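Local atomic coordinates of mitochondrial import inner membrane translocase subunit TIM21 (Saccharomyces cerevisiae, PDB entry 2CIU), a protein that helps translocate transit-peptide-bearing proteins across the mitochondrial inner membrane, as a TIM23-complex component required to keep the TOM and TIM23 complexes in close contact. Residues Thr8-Arg13 against His72-His77; Phe102-Val107 against Arg114-Lys119. All blocks are in the same frame, centred on the assembly; numbering follows the deposited sequence.

Contact 1 of 2, residues Thr8-Arg13 against His72-His77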
ATOM      1  N   THR A   8      -5.424  11.762  -1.295  1.00 17.27           N
ATOM      2  CA  THR A   8      -6.214  11.368  -0.143  1.00 19.99           C
ATOM      3  C   THR A   8      -7.103  10.180  -0.502  1.00 14.89           C
ATOM      4  O   THR A   8      -7.143   9.189   0.223  1.00 18.64           O
ATOM      5  CB  THR A   8      -7.080  12.539   0.360  1.00 21.01           C
ATOM      6  OG1 THR A   8      -6.226  13.588   0.833  1.00 26.77           O
ATOM      7  CG2 THR A   8      -7.991  12.080   1.498  1.00 24.09           C
ATOM      8  N   GLN A   9      -7.802  10.268  -1.629  1.00 17.71           N
ATOM      9  CA  GLN A   9      -8.665   9.166  -2.042  1.00 16.47           C
ATOM     10  C   GLN A   9      -7.844   7.942  -2.408  1.00 16.25           C
ATOM     11  O   GLN A   9      -8.237   6.817  -2.124  1.00 16.99           O
ATOM     12  CB  GLN A   9      -9.558   9.581  -3.221  1.00 20.24           C
ATOM     13  CG  GLN A   9     -10.454  10.756  -2.872  1.00 21.53           C
ATOM     14  CD  GLN A   9     -11.645  10.939  -3.802  1.00 24.72           C
ATOM     15  OE1 GLN A   9     -12.200  12.032  -3.885  1.00 29.68           O
ATOM     16  NE2 GLN A   9     -12.053   9.876  -4.487  1.00 15.04           N
ATOM     17  N   LEU A  10      -6.688   8.160  -3.020  1.00 15.69           N
ATOM     18  CA  LEU A  10      -5.838   7.048  -3.413  1.00 15.35           C
ATOM     19  C   LEU A  10      -5.406   6.263  -2.171  1.00 12.84           C
ATOM     20  O   LEU A  10      -5.460   5.032  -2.142  1.00 13.83           O
ATOM     21  CB  LEU A  10      -4.617   7.585  -4.169  1.00 16.87           C
ATOM     22  CG  LEU A  10      -3.823   6.604  -5.024  1.00 24.85           C
ATOM     23  CD1 LEU A  10      -4.717   6.038  -6.115  1.00 17.76           C
ATOM     24  CD2 LEU A  10      -2.630   7.328  -5.635  1.00 25.23           C
ATOM     25  N   PHE A  11      -4.989   6.996  -1.143  1.00 14.01           N
ATOM     26  CA  PHE A  11      -4.568   6.394   0.113  1.00 13.69           C
ATOM     27  C   PHE A  11      -5.744   5.735   0.847  1.00 13.22           C
ATOM     28  O   PHE A  11      -5.633   4.608   1.313  1.00 14.00           O
ATOM     29  CB  PHE A  11      -3.941   7.456   1.018  1.00 14.74           C
ATOM     30  CG  PHE A  11      -3.768   7.009   2.444  1.00 15.89           C
ATOM     31  CD1 PHE A  11      -2.780   6.096   2.799  1.00 15.12           C
ATOM     32  CD2 PHE A  11      -4.637   7.466   3.427  1.00 15.20           C
ATOM     33  CE1 PHE A  11      -2.658   5.641   4.116  1.00 16.86           C
ATOM     34  CE2 PHE A  11      -4.524   7.017   4.743  1.00 14.48           C
ATOM     35  CZ  PHE A  11      -3.538   6.105   5.090  1.00 19.97           C
ATOM     36  N   ASN A  12      -6.866   6.438   0.949  1.00 15.78           N
ATOM     37  CA  ASN A  12      -8.013   5.863   1.655  1.00 15.24           C
ATOM     38  C   ASN A  12      -8.455   4.547   1.029  1.00 16.25           C
ATOM     39  O   ASN A  12      -8.754   3.568   1.711  1.00 16.43           O
ATOM     40  CB  ASN A  12      -9.194   6.842   1.655  1.00 15.65           C
ATOM     41  CG  ASN A  12      -8.981   8.022   2.592  1.00 17.41           C
ATOM     42  OD1 ASN A  12      -8.090   8.008   3.450  1.00 18.47           O
ATOM     43  ND2 ASN A  12      -9.812   9.050   2.436  1.00 20.64           N
ATOM     44  N   ARG A  13      -8.486   4.528  -0.294  1.00 15.88           N
ATOM     45  CA  ARG A  13      -8.887   3.354  -1.027  1.00 14.06           C
ATOM     46  C   ARG A  13      -7.897   2.204  -0.814  1.00 12.47           C
ATOM     47  O   ARG A  13      -8.281   1.059  -0.560  1.00 15.03           O
ATOM     48  CB  ARG A  13      -8.972   3.740  -2.502  1.00 17.09           C
ATOM     49  CG  ARG A  13      -9.289   2.640  -3.455  1.00 19.42           C
ATOM     50  CD  ARG A  13      -9.336   3.284  -4.822  1.00 17.75           C
ATOM     51  NE  ARG A  13      -9.399   2.318  -5.898  1.00 22.54           N
ATOM     52  CZ  ARG A  13      -9.147   2.630  -7.161  1.00 15.67           C
ATOM     53  NH1 ARG A  13      -8.819   3.879  -7.479  1.00 17.02           N
ATOM     54  NH2 ARG A  13      -9.217   1.696  -8.096  1.00 20.11           N
ATOM     55  N   HIS A  72       1.209   7.019 -11.005  1.00 13.31           N
ATOM     56  CA  HIS A  72       1.374   7.550  -9.658  1.00 14.48           C
ATOM     57  C   HIS A  72       1.879   6.436  -8.756  1.00 17.33           C
ATOM     58  O   HIS A  72       1.360   5.320  -8.783  1.00 16.63           O
ATOM     59  CB  HIS A  72       0.036   8.061  -9.097  1.00 14.64           C
ATOM     60  CG  HIS A  72      -0.496   9.266  -9.805  1.00 27.52           C
ATOM     61  ND1 HIS A  72      -0.542  10.513  -9.219  1.00 32.45           N
ATOM     62  CD2 HIS A  72      -0.994   9.417 -11.055  1.00 27.27           C
ATOM     63  CE1 HIS A  72      -1.045  11.380 -10.078  1.00 31.44           C
ATOM     64  NE2 HIS A  72      -1.327  10.742 -11.199  1.00 31.74           N
ATOM     65  N   TYR A  73       2.900   6.736  -7.963  1.00 12.73           N
ATOM     66  CA  TYR A  73       3.460   5.758  -7.047  1.00 13.45           C
ATOM     67  C   TYR A  73       3.274   6.293  -5.635  1.00 13.12           C
ATOM     68  O   TYR A  73       3.523   7.464  -5.369  1.00 14.59           O
ATOM     69  CB  TYR A  73       4.946   5.547  -7.335  1.00 11.45           C
ATOM     70  CG  TYR A  73       5.198   4.988  -8.710  1.00 10.75           C
ATOM     71  CD1 TYR A  73       5.312   3.621  -8.918  1.00 14.95           C
ATOM     72  CD2 TYR A  73       5.301   5.841  -9.806  1.00 13.57           C
ATOM     73  CE1 TYR A  73       5.532   3.106 -10.193  1.00 17.35           C
ATOM     74  CE2 TYR A  73       5.514   5.345 -11.081  1.00 14.68           C
ATOM     75  CZ  TYR A  73       5.634   3.979 -11.269  1.00 16.66           C
ATOM     76  OH  TYR A  73       5.871   3.491 -12.534  1.00 18.96           O
ATOM     77  N   MET A  74       2.821   5.430  -4.737  1.00 12.30           N
ATOM     78  CA  MET A  74       2.598   5.839  -3.363  1.00 11.61           C
ATOM     79  C   MET A  74       3.035   4.750  -2.406  1.00 12.88           C
ATOM     80  O   MET A  74       2.764   3.566  -2.630  1.00 13.49           O
ATOM     81  CB  MET A  74       1.114   6.138  -3.137  1.00 12.20           C
ATOM     82  CG  MET A  74       0.786   6.497  -1.685  1.00 14.39           C
ATOM     83  SD  MET A  74      -0.994   6.817  -1.427  1.00 14.68           S
ATOM     84  CE  MET A  74      -1.083   8.499  -1.939  1.00 13.07           C
ATOM     85  N   ARG A  75       3.730   5.154  -1.349  1.00 12.60           N
ATOM     86  CA  ARG A  75       4.150   4.209  -0.334  1.00 11.72           C
ATOM     87  C   ARG A  75       3.637   4.690   1.010  1.00 10.79           C
ATOM     88  O   ARG A  75       3.645   5.882   1.296  1.00 14.07           O
ATOM     89  CB  ARG A  75       5.674   4.073  -0.304  1.00 15.92           C
ATOM     90  CG  ARG A  75       6.144   3.306  -1.511  1.00 15.71           C
ATOM     91  CD  ARG A  75       7.600   2.966  -1.497  1.00 22.45           C
ATOM     92  NE  ARG A  75       7.856   2.086  -2.630  1.00 23.69           N
ATOM     93  CZ  ARG A  75       9.050   1.630  -2.981  1.00 26.32           C
ATOM     94  NH1 ARG A  75      10.130   1.968  -2.289  1.00 30.08           N
ATOM     95  NH2 ARG A  75       9.154   0.830  -4.032  1.00 23.94           N
ATOM     96  N   PHE A  76       3.156   3.754   1.819  1.00 11.43           N
ATOM     97  CA  PHE A  76       2.684   4.104   3.154  1.00 11.50           C
ATOM     98  C   PHE A  76       2.805   2.877   4.041  1.00 10.84           C
ATOM     99  O   PHE A  76       3.162   1.799   3.576  1.00 12.13           O
ATOM    100  CB  PHE A  76       1.236   4.644   3.119  1.00 11.08           C
ATOM    101  CG  PHE A  76       0.215   3.663   2.625  1.00 11.31           C
ATOM    102  CD1 PHE A  76      -0.396   2.759   3.499  1.00 11.42           C
ATOM    103  CD2 PHE A  76      -0.158   3.653   1.285  1.00 13.75           C
ATOM    104  CE1 PHE A  76      -1.364   1.869   3.036  1.00 14.34           C
ATOM    105  CE2 PHE A  76      -1.122   2.767   0.818  1.00 13.90           C
ATOM    106  CZ  PHE A  76      -1.731   1.872   1.693  1.00 14.88           C
ATOM    107  N   HIS A  77       2.536   3.036   5.330  1.00 10.66           N
ATOM    108  CA  HIS A  77       2.652   1.912   6.231  1.00 11.67           C
ATOM    109  C   HIS A  77       1.356   1.626   6.940  1.00 11.40           C
ATOM    110  O   HIS A  77       0.515   2.507   7.071  1.00 11.85           O
ATOM    111  CB  HIS A  77       3.697   2.181   7.315  1.00 13.41           C
ATOM    112  CG  HIS A  77       5.102   2.277   6.805  1.00 13.62           C
ATOM    113  ND1 HIS A  77       5.667   3.460   6.383  1.00 19.81           N
ATOM    114  CD2 HIS A  77       6.060   1.331   6.667  1.00 11.28           C
ATOM    115  CE1 HIS A  77       6.918   3.238   6.010  1.00 13.19           C
ATOM    116  NE2 HIS A  77       7.179   1.955   6.176  1.00 20.69           N
TER
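Phe11, Leu10, Met74 and Phe76 join helix 6-20 to strand 70-79, the apolar layer between helix and curved antiparallel sheet of this intermembrane-space domain, whose sequence family belongs to the NTF2 clan. The axes of the two segments pass 10.1 Å apart at closest and their directions differ by 53°. No hydrogen bond crosses the interface, so hydrocarbon, sulfur and ring contacts carry it. Met74 runs from the strand toward the helix: CG stands anti to the backbone N (chi1 177°), and the chain stays extended as far as SD. SD comes within 3.9 Å of Phe11 CB and lies equally near Phe11 CA. The bend at chi3 then places CE 4.2 Å from Leu10 CD2, the two side chains running past one another in opposing senses. CD2 of Leu10 also approaches CB of His72, farther toward the start of the strand. On the other flank of Met74, Phe11 and Phe76 form a T-shaped pair, with ring centroids 5.0 Å apart and planes at 84°. Ala42 on strand 41-48 and the loop residue Ile58 also touch Phe11. The edge of Phe11 supplies CD1 and CE1 to one face of Phe76, where CD1 sits above the plane, nearer the ring's margin than its middle, and CE1 reaches Phe76 CD1 at 3.7 Å.

Contact 2 of 2, residues Phe102-Val107 against Arg114-Lys119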
ATOM      1  N   PHE A 102      -5.620   0.601 -10.396  1.00 16.12           N
ATOM      2  CA  PHE A 102      -4.507   0.174  -9.563  1.00 14.58           C
ATOM      3  C   PHE A 102      -3.750  -0.793 -10.471  1.00 17.81           C
ATOM      4  O   PHE A 102      -4.304  -1.793 -10.929  1.00 18.29           O
ATOM      5  CB  PHE A 102      -4.992  -0.551  -8.305  1.00 15.66           C
ATOM      6  CG  PHE A 102      -5.297   0.368  -7.144  1.00 17.68           C
ATOM      7  CD1 PHE A 102      -5.455   1.737  -7.337  1.00 23.61           C
ATOM      8  CD2 PHE A 102      -5.442  -0.147  -5.862  1.00 23.42           C
ATOM      9  CE1 PHE A 102      -5.754   2.580  -6.267  1.00 22.54           C
ATOM     10  CE2 PHE A 102      -5.743   0.689  -4.783  1.00 26.52           C
ATOM     11  CZ  PHE A 102      -5.897   2.050  -4.986  1.00 18.95           C
ATOM     12  N   ILE A 103      -2.491  -0.467 -10.742  1.00 12.31           N
ATOM     13  CA  ILE A 103      -1.640  -1.264 -11.616  1.00 15.03           C
ATOM     14  C   ILE A 103      -0.834  -2.332 -10.877  1.00 15.31           C
ATOM     15  O   ILE A 103      -0.648  -3.445 -11.374  1.00 16.06           O
ATOM     16  CB  ILE A 103      -0.645  -0.339 -12.361  1.00 14.92           C
ATOM     17  CG1 ILE A 103      -1.409   0.658 -13.229  1.00 19.77           C
ATOM     18  CG2 ILE A 103       0.324  -1.171 -13.202  1.00 17.29           C
ATOM     19  CD1 ILE A 103      -0.521   1.689 -13.891  1.00 25.11           C
ATOM     20  N   ASN A 104      -0.371  -1.995  -9.683  1.00 14.42           N
ATOM     21  CA  ASN A 104       0.458  -2.903  -8.908  1.00 13.52           C
ATOM     22  C   ASN A 104       0.302  -2.499  -7.450  1.00 12.99           C
ATOM     23  O   ASN A 104       0.270  -1.321  -7.144  1.00 15.44           O
ATOM     24  CB  ASN A 104       1.925  -2.721  -9.348  1.00 15.49           C
ATOM     25  CG  ASN A 104       2.895  -3.622  -8.603  1.00 20.29           C
ATOM     26  OD1 ASN A 104       4.079  -3.288  -8.454  1.00 23.00           O
ATOM     27  ND2 ASN A 104       2.413  -4.768  -8.144  1.00 19.58           N
ATOM     28  N   MET A 105       0.175  -3.473  -6.561  1.00 11.20           N
ATOM     29  CA  MET A 105       0.070  -3.156  -5.147  1.00 12.00           C
ATOM     30  C   MET A 105       0.566  -4.331  -4.323  1.00 15.21           C
ATOM     31  O   MET A 105       0.099  -5.459  -4.481  1.00 15.34           O
ATOM     32  CB  MET A 105      -1.372  -2.806  -4.779  1.00 13.27           C
ATOM     33  CG  MET A 105      -1.505  -2.383  -3.326  1.00 13.35           C
ATOM     34  SD  MET A 105      -3.228  -1.999  -2.898  1.00 22.08           S
ATOM     35  CE  MET A 105      -2.944  -0.959  -1.525  1.00 23.40           C
ATOM     36  N   TYR A 106       1.560  -4.085  -3.474  1.00 12.20           N
ATOM     37  CA  TYR A 106       2.070  -5.161  -2.653  1.00 12.69           C
ATOM     38  C   TYR A 106       2.378  -4.667  -1.254  1.00 14.01           C
ATOM     39  O   TYR A 106       2.445  -3.460  -0.992  1.00 13.27           O
ATOM     40  CB  TYR A 106       3.296  -5.831  -3.306  1.00 12.71           C
ATOM     41  CG  TYR A 106       4.533  -4.963  -3.449  1.00 13.71           C
ATOM     42  CD1 TYR A 106       5.375  -4.715  -2.361  1.00 14.55           C
ATOM     43  CD2 TYR A 106       4.858  -4.394  -4.680  1.00 15.57           C
ATOM     44  CE1 TYR A 106       6.517  -3.916  -2.496  1.00 13.35           C
ATOM     45  CE2 TYR A 106       5.989  -3.596  -4.827  1.00 11.75           C
ATOM     46  CZ  TYR A 106       6.810  -3.359  -3.741  1.00 15.06           C
ATOM     47  OH  TYR A 106       7.904  -2.537  -3.889  1.00 20.25           O
ATOM     48  N   VAL A 107       2.537  -5.623  -0.352  1.00 12.15           N
ATOM     49  CA  VAL A 107       2.794  -5.321   1.039  1.00 12.58           C
ATOM     50  C   VAL A 107       3.973  -6.106   1.532  1.00 14.79           C
ATOM     51  O   VAL A 107       4.024  -7.323   1.363  1.00 13.57           O
ATOM     52  CB  VAL A 107       1.575  -5.693   1.908  1.00 12.18           C
ATOM     53  CG1 VAL A 107       1.853  -5.336   3.356  1.00 15.98           C
ATOM     54  CG2 VAL A 107       0.343  -4.990   1.384  1.00 12.37           C
ATOM     55  N   ARG A 114       6.825 -11.122   0.223  1.00 14.85           N
ATOM     56  CA  ARG A 114       6.103  -9.980  -0.314  1.00 14.67           C
ATOM     57  C   ARG A 114       4.734 -10.464  -0.770  1.00 15.93           C
ATOM     58  O   ARG A 114       4.627 -11.460  -1.493  1.00 20.02           O
ATOM     59  CB  ARG A 114       6.872  -9.377  -1.493  1.00 12.92           C
ATOM     60  CG  ARG A 114       6.101  -8.349  -2.271  1.00 15.66           C
ATOM     61  CD  ARG A 114       7.046  -7.611  -3.204  1.00 12.55           C
ATOM     62  NE  ARG A 114       8.016  -6.815  -2.457  1.00 13.61           N
ATOM     63  CZ  ARG A 114       9.017  -6.145  -3.022  1.00 13.34           C
ATOM     64  NH1 ARG A 114       9.179  -6.196  -4.342  1.00 13.75           N
ATOM     65  NH2 ARG A 114       9.825  -5.408  -2.280  1.00 14.58           N
ATOM     66  N   TYR A 115       3.687  -9.753  -0.358  1.00 12.79           N
ATOM     67  CA  TYR A 115       2.325 -10.129  -0.690  1.00 13.13           C
ATOM     68  C   TYR A 115       1.672  -9.186  -1.689  1.00 15.04           C
ATOM     69  O   TYR A 115       1.506  -7.998  -1.418  1.00 16.37           O
ATOM     70  CB  TYR A 115       1.488 -10.171   0.595  1.00 13.87           C
ATOM     71  CG  TYR A 115       0.149 -10.828   0.432  1.00 16.42           C
ATOM     72  CD1 TYR A 115      -0.052 -12.144   0.845  1.00 21.39           C
ATOM     73  CD2 TYR A 115      -0.914 -10.147  -0.155  1.00 15.77           C
ATOM     74  CE1 TYR A 115      -1.285 -12.764   0.673  1.00 22.01           C
ATOM     75  CE2 TYR A 115      -2.150 -10.758  -0.326  1.00 19.97           C
ATOM     76  CZ  TYR A 115      -2.327 -12.062   0.088  1.00 21.30           C
ATOM     77  OH  TYR A 115      -3.552 -12.659  -0.094  1.00 22.28           O
ATOM     78  N   TYR A 116       1.295  -9.710  -2.849  1.00 14.05           N
ATOM     79  CA  TYR A 116       0.652  -8.877  -3.855  1.00 14.51           C
ATOM     80  C   TYR A 116      -0.865  -8.851  -3.745  1.00 17.79           C
ATOM     81  O   TYR A 116      -1.524  -9.887  -3.825  1.00 20.67           O
ATOM     82  CB  TYR A 116       1.038  -9.350  -5.266  1.00 13.61           C
ATOM     83  CG  TYR A 116       2.410  -8.891  -5.699  1.00 14.58           C
ATOM     84  CD1 TYR A 116       2.557  -7.749  -6.485  1.00 15.44           C
ATOM     85  CD2 TYR A 116       3.559  -9.563  -5.282  1.00 16.95           C
ATOM     86  CE1 TYR A 116       3.820  -7.282  -6.846  1.00 14.79           C
ATOM     87  CE2 TYR A 116       4.833  -9.104  -5.640  1.00 20.18           C
ATOM     88  CZ  TYR A 116       4.949  -7.961  -6.419  1.00 16.50           C
ATOM     89  OH  TYR A 116       6.195  -7.476  -6.743  1.00 22.65           O
ATOM     90  N   LEU A 117      -1.412  -7.663  -3.537  1.00 14.24           N
ATOM     91  CA  LEU A 117      -2.855  -7.486  -3.487  1.00 14.94           C
ATOM     92  C   LEU A 117      -3.323  -7.328  -4.924  1.00 18.24           C
ATOM     93  O   LEU A 117      -4.402  -7.776  -5.297  1.00 18.88           O
ATOM     94  CB  LEU A 117      -3.230  -6.243  -2.681  1.00 19.16           C
ATOM     95  CG  LEU A 117      -3.077  -6.366  -1.162  1.00 20.96           C
ATOM     96  CD1 LEU A 117      -3.372  -5.019  -0.504  1.00 23.78           C
ATOM     97  CD2 LEU A 117      -4.022  -7.438  -0.641  1.00 28.01           C
ATOM     98  N   ILE A 118      -2.498  -6.673  -5.733  1.00 16.20           N
ATOM     99  CA  ILE A 118      -2.823  -6.472  -7.134  1.00 17.54           C
ATOM    100  C   ILE A 118      -1.581  -6.800  -7.935  1.00 18.23           C
ATOM    101  O   ILE A 118      -0.561  -6.119  -7.823  1.00 15.65           O
ATOM    102  CB  ILE A 118      -3.266  -5.018  -7.399  1.00 21.76           C
ATOM    103  CG1 ILE A 118      -4.569  -4.755  -6.635  1.00 25.03           C
ATOM    104  CG2 ILE A 118      -3.451  -4.782  -8.899  1.00 21.41           C
ATOM    105  CD1 ILE A 118      -5.097  -3.357  -6.742  1.00 30.43           C
ATOM    106  N   LYS A 119      -1.659  -7.879  -8.708  1.00 20.07           N
ATOM    107  CA  LYS A 119      -0.537  -8.297  -9.535  1.00 25.91           C
ATOM    108  C   LYS A 119      -0.651  -7.623 -10.887  1.00 24.18           C
ATOM    109  O   LYS A 119      -1.708  -7.647 -11.519  1.00 24.28           O
ATOM    110  CB  LYS A 119      -0.527  -9.816  -9.704  1.00 27.61           C
ATOM    111  CG  LYS A 119      -0.038 -10.562  -8.478  1.00 35.22           C
ATOM    112  CD  LYS A 119      -0.023 -12.059  -8.724  1.00 39.78           C
ATOM    113  CE  LYS A 119       0.508 -12.810  -7.518  1.00 38.29           C
ATOM    114  NZ  LYS A 119       0.559 -14.281  -7.763  1.00 43.90           N
TER
HETATM  115  O   HOH W   1       6.541  -5.167  -8.136  1.00 25.04           O
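An antiparallel beta hairpin joins Phe102-Val107 to Arg114-Lys119 at an end of the curved sheet, with bridges from Met105-Val107 to Tyr115, Tyr116 and Ile118, and a classic bulge interrupts its register. Met105 pairs with Ile118, whereas Tyr106 faces Tyr116; the step between them places both Leu117 and Ile118 opposite Met105. Met105 O therefore accepts two N-H groups, Leu117 N at 2.8 Å and Ile118 N at 3.1 Å, the latter nearly straight at 175° and on a lone pair. Ile118 O is likewise gripped twice, by Met105 N and by Asn104 ND2 at 3.3 Å, the amide lying in plane with that acceptor. The same ND2 meets the edge of the Tyr116 ring, and a water spans Asn104 OD1 and Tyr116 OH. Tyr106 CB sits over the centre of the Tyr116 ring, 3.8 Å from its centroid. The Tyr106 ring itself carries Arg114 flat on one face: the planes are 20° apart, CZ lies off-centre, 3.9 Å from the ring centroid, as a cation-pi contact, and CD makes a CH-pi contact there too. An alanine in place of Tyr106 would probably leave the Arg114 guanidinium without its aromatic platform and freer to turn, though CB would still cover Tyr116. Leu117 CD1 meets both Met105 SD, at 3.9 Å, and Val107 CG2. With Asp108 forming a salt bridge to Arg114 NE, the guanidinium is held by charge and stacking together, which probably stabilises its positive form and limits its rotation.

Contact 1 closes along the chain before contact 2 opens, and their centres lie about 13 Å apart within one TIM21-family domain. Both involve the same curved antiparallel sheet: strand 84-92 pairs with strand 70-79 of contact 1 on one side and with strand 101-108 of contact 2 on the other. Helix 6-20 also connects them, since Leu10 CD1 and Arg13 CZ approach Phe102 CE1 at 3.6 and 3.5 Å, and Ala14 and Val18 touch Met105 and Leu117, respectively. The helix thus packs against both strand 70-79 and the terminal hairpin, so one helix lies against two parts of the sheet in the intermembrane-space domain of a protein that links two translocases.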